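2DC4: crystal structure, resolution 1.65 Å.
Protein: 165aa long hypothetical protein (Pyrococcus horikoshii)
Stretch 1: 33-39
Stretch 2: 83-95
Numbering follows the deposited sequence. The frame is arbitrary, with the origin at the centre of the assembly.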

# COMPACT_ATOMS: atom_id res chain seq x y z
N ASP A 33 -11.52 -8.97 -4.59
CA ASP A 33 -10.23 -9.21 -3.95
C ASP A 33 -9.27 -9.98 -4.84
O ASP A 33 -9.62 -11.04 -5.35
N VAL A 34 -8.07 -9.45 -5.02
CA VAL A 34 -7.05 -10.15 -5.80
C VAL A 34 -6.05 -10.70 -4.79
O VAL A 34 -5.35 -9.95 -4.11
N TYR A 35 -6.01 -12.02 -4.67
CA TYR A 35 -5.11 -12.68 -3.73
C TYR A 35 -3.76 -13.03 -4.33
O TYR A 35 -3.66 -13.37 -5.50
N PHE A 36 -2.74 -12.96 -3.49
CA PHE A 36 -1.37 -13.28 -3.88
C PHE A 36 -0.90 -14.44 -3.01
O PHE A 36 -1.05 -14.41 -1.79
N GLU A 37 -0.32 -15.45 -3.65
CA GLU A 37 0.14 -16.63 -2.94
C GLU A 37 1.32 -16.42 -1.99
O GLU A 37 2.39 -15.96 -2.38
N LEU A 38 1.09 -16.76 -0.73
CA LEU A 38 2.10 -16.65 0.31
C LEU A 38 2.23 -18.02 0.94
O LEU A 38 1.35 -18.86 0.79
N PRO A 39 3.33 -18.26 1.66
CA PRO A 39 3.48 -19.58 2.29
C PRO A 39 2.45 -19.71 3.41
O PRO A 39 2.07 -18.71 4.03
N ALA A 83 -1.27 -1.22 -6.54
CA ALA A 83 -0.91 -2.18 -5.49
C ALA A 83 -0.79 -3.59 -6.08
O ALA A 83 0.10 -4.36 -5.70
N ILE A 84 -1.68 -3.92 -7.00
CA ILE A 84 -1.64 -5.23 -7.64
C ILE A 84 -0.38 -5.33 -8.50
O ILE A 84 0.31 -6.35 -8.48
N GLU A 85 -0.08 -4.27 -9.23
CA GLU A 85 1.12 -4.25 -10.07
C GLU A 85 2.36 -4.42 -9.20
O GLU A 85 3.27 -5.18 -9.53
N LEU A 86 2.39 -3.70 -8.08
CA LEU A 86 3.52 -3.78 -7.16
C LEU A 86 3.83 -5.20 -6.69
O LEU A 86 4.97 -5.65 -6.76
N PHE A 87 2.82 -5.91 -6.20
CA PHE A 87 3.08 -7.26 -5.72
C PHE A 87 3.53 -8.20 -6.83
O PHE A 87 4.36 -9.08 -6.60
N LYS A 88 3.02 -7.99 -8.04
CA LYS A 88 3.46 -8.81 -9.16
C LYS A 88 4.93 -8.51 -9.45
O LYS A 88 5.72 -9.43 -9.67
N ARG A 89 5.29 -7.23 -9.44
CA ARG A 89 6.68 -6.86 -9.71
C ARG A 89 7.63 -7.29 -8.61
O ARG A 89 8.84 -7.41 -8.83
N LEU A 90 7.10 -7.55 -7.42
CA LEU A 90 7.91 -7.99 -6.30
C LEU A 90 8.10 -9.51 -6.35
O LEU A 90 8.79 -10.08 -5.51
N GLY A 91 7.47 -10.15 -7.32
CA GLY A 91 7.61 -11.59 -7.47
C GLY A 91 6.45 -12.45 -6.98
O GLY A 91 6.50 -13.67 -7.09
N PHE A 92 5.42 -11.82 -6.44
CA PHE A 92 4.27 -12.57 -5.95
C PHE A 92 3.36 -12.97 -7.10
O PHE A 92 3.20 -12.22 -8.07
N LYS A 93 2.77 -14.15 -7.00
CA LYS A 93 1.88 -14.67 -8.03
C LYS A 93 0.42 -14.55 -7.61
O LYS A 93 0.09 -14.76 -6.45
N VAL A 94 -0.44 -14.21 -8.57
CA VAL A 94 -1.86 -14.09 -8.28
C VAL A 94 -2.43 -15.47 -7.99
O VAL A 94 -2.31 -16.39 -8.81
N GLN A 95 -3.04 -15.60 -6.83
CA GLN A 95 -3.63 -16.86 -6.37
C GLN A 95 -5.06 -17.02 -6.89
O GLN A 95 -5.52 -18.14 -7.13

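The two stretches meet through a short antiparallel β-bridge beside a helix, with the Phe36 side chain filling the apolar space between strand and helix. Phe36 pairs with Val94 as a non-hydrogen-bonded pair, flanked by hydrogen bonds from Gln95 N to Tyr35 O (2.7 Å) and from Glu37 N to Lys93 O (2.9 Å). Although the CA-to-CB bond of Phe36 points away overall, its m rotamer brings the ring back to the helix. Phe87 CB lies over one ring face, 3.6 Å from the centroid of the Phe36 ring and nearly on its normal, while Lys88 CG sits at the ring edge. Around the same ring, Phe36 CD1 approaches Phe92 CB (3.8 Å) and Phe36 CE1 approaches Val94 CG2 (3.8 Å). Val34 (t) points toward the second stretch, and its CG2 meets CD1 of Ile84 (m, t) at 3.7 Å. Beyond the bridge, Leu38 (m, t) places CD2 3.4 Å from CE1 of Phe92 (m).

The margin is more polar. Gln95, t at chi1 and chi2, shares water 1 with Phe36 O: the water lies 2.9 Å from Gln95 OE1 and 2.7 Å from Phe36 O. Water 2 donates to Glu37 O (2.6 Å) and accepts from Lys93 N (2.9 Å), extending the backbone pairing through solvent.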

# COMPACT_ATOMS: atom_id res chain seq x y z
CB ASP A 33 -10.38 -10.02 -2.66
CG ASP A 33 -11.31 -9.37 -1.67
OD1 ASP A 33 -11.48 -8.14 -1.73
OD2 ASP A 33 -11.86 -10.10 -0.82
CB VAL A 34 -6.35 -9.20 -6.80
CG1 VAL A 34 -5.19 -9.92 -7.47
CG2 VAL A 34 -7.34 -8.72 -7.83
CB TYR A 35 -5.74 -13.97 -3.19
CG TYR A 35 -6.79 -13.76 -2.14
CD1 TYR A 35 -8.09 -13.37 -2.49
CD2 TYR A 35 -6.50 -13.96 -0.79
CE1 TYR A 35 -9.07 -13.19 -1.52
CE2 TYR A 35 -7.47 -13.77 0.19
CZ TYR A 35 -8.75 -13.39 -0.18
OH TYR A 35 -9.71 -13.21 0.78
CB PHE A 36 -0.47 -12.06 -3.69
CG PHE A 36 -0.68 -11.01 -4.73
CD1 PHE A 36 -0.07 -11.12 -5.97
CD2 PHE A 36 -1.54 -9.94 -4.49
CE1 PHE A 36 -0.30 -10.17 -6.97
CE2 PHE A 36 -1.78 -8.99 -5.48
CZ PHE A 36 -1.16 -9.11 -6.72
CB GLU A 37 0.48 -17.74 -3.94
CG GLU A 37 1.00 -19.01 -3.31
CD GLU A 37 0.93 -20.20 -4.25
OE1 GLU A 37 1.30 -20.06 -5.43
OE2 GLU A 37 0.51 -21.29 -3.79
CB LEU A 38 1.67 -15.66 1.39
CG LEU A 38 1.56 -14.18 1.04
CD1 LEU A 38 1.20 -13.39 2.30
CD2 LEU A 38 2.88 -13.69 0.47
CB PRO A 39 4.91 -19.55 2.81
CG PRO A 39 5.12 -18.11 3.14
CD PRO A 39 4.50 -17.41 1.94
CB ALA A 83 -1.96 -2.16 -4.39
CB ILE A 84 -2.92 -5.46 -8.47
CG1 ILE A 84 -4.10 -5.69 -7.51
CG2 ILE A 84 -2.74 -6.64 -9.42
CD1 ILE A 84 -5.47 -5.58 -8.14
CB GLU A 85 1.21 -2.93 -10.84
CG GLU A 85 2.39 -2.87 -11.79
CD GLU A 85 2.60 -1.50 -12.38
OE1 GLU A 85 1.61 -0.83 -12.71
OE2 GLU A 85 3.78 -1.09 -12.51
CB LEU A 86 3.27 -2.90 -5.93
CG LEU A 86 4.29 -3.03 -4.80
CD1 LEU A 86 5.63 -2.49 -5.27
CD2 LEU A 86 3.81 -2.24 -3.58
CB PHE A 87 1.85 -7.79 -4.98
CG PHE A 87 1.60 -7.08 -3.68
CD1 PHE A 87 2.62 -7.01 -2.73
CD2 PHE A 87 0.39 -6.45 -3.42
CE1 PHE A 87 2.43 -6.32 -1.54
CE2 PHE A 87 0.19 -5.75 -2.23
CZ PHE A 87 1.22 -5.69 -1.29
CB LYS A 88 2.63 -8.51 -10.41
CG LYS A 88 1.21 -9.03 -10.37
CD LYS A 88 0.49 -8.67 -11.66
CE LYS A 88 -0.94 -9.17 -11.68
NZ LYS A 88 -1.63 -8.72 -12.92
CB ARG A 89 6.79 -5.35 -9.96
CG ARG A 89 6.16 -4.92 -11.28
CD ARG A 89 6.48 -3.48 -11.64
NE ARG A 89 5.84 -3.10 -12.90
CZ ARG A 89 6.17 -3.59 -14.09
NH1 ARG A 89 7.14 -4.49 -14.20
NH2 ARG A 89 5.53 -3.19 -15.18
CB LEU A 90 7.28 -7.58 -4.97
CG LEU A 90 7.29 -6.08 -4.66
CD1 LEU A 90 6.59 -5.79 -3.35
CD2 LEU A 90 8.74 -5.60 -4.61
CB PHE A 92 3.50 -11.73 -4.92
CG PHE A 92 4.27 -11.46 -3.66
CD1 PHE A 92 4.45 -12.47 -2.72
CD2 PHE A 92 4.84 -10.21 -3.43
CE1 PHE A 92 5.20 -12.23 -1.57
CE2 PHE A 92 5.58 -9.97 -2.29
CZ PHE A 92 5.76 -10.98 -1.35
CB LYS A 93 2.21 -16.14 -8.31
CG LYS A 93 3.65 -16.41 -8.73
CD LYS A 93 3.92 -15.93 -10.14
CE LYS A 93 5.31 -16.35 -10.60
NZ LYS A 93 5.57 -16.00 -12.03
CB VAL A 94 -2.64 -13.46 -9.46
CG1 VAL A 94 -4.14 -13.50 -9.16
CG2 VAL A 94 -2.19 -12.02 -9.67
CB GLN A 95 -3.60 -16.86 -4.84
CG GLN A 95 -4.04 -18.13 -4.16
CD GLN A 95 -3.87 -18.03 -2.65
OE1 GLN A 95 -4.39 -17.11 -2.02
NE2 GLN A 95 -3.14 -18.97 -2.08
O HOH W 1 -3.14 -15.17 -0.29
O HOH W 2 3.64 -15.71 -4.68
O HOH W 3 -1.60 -17.43 0.14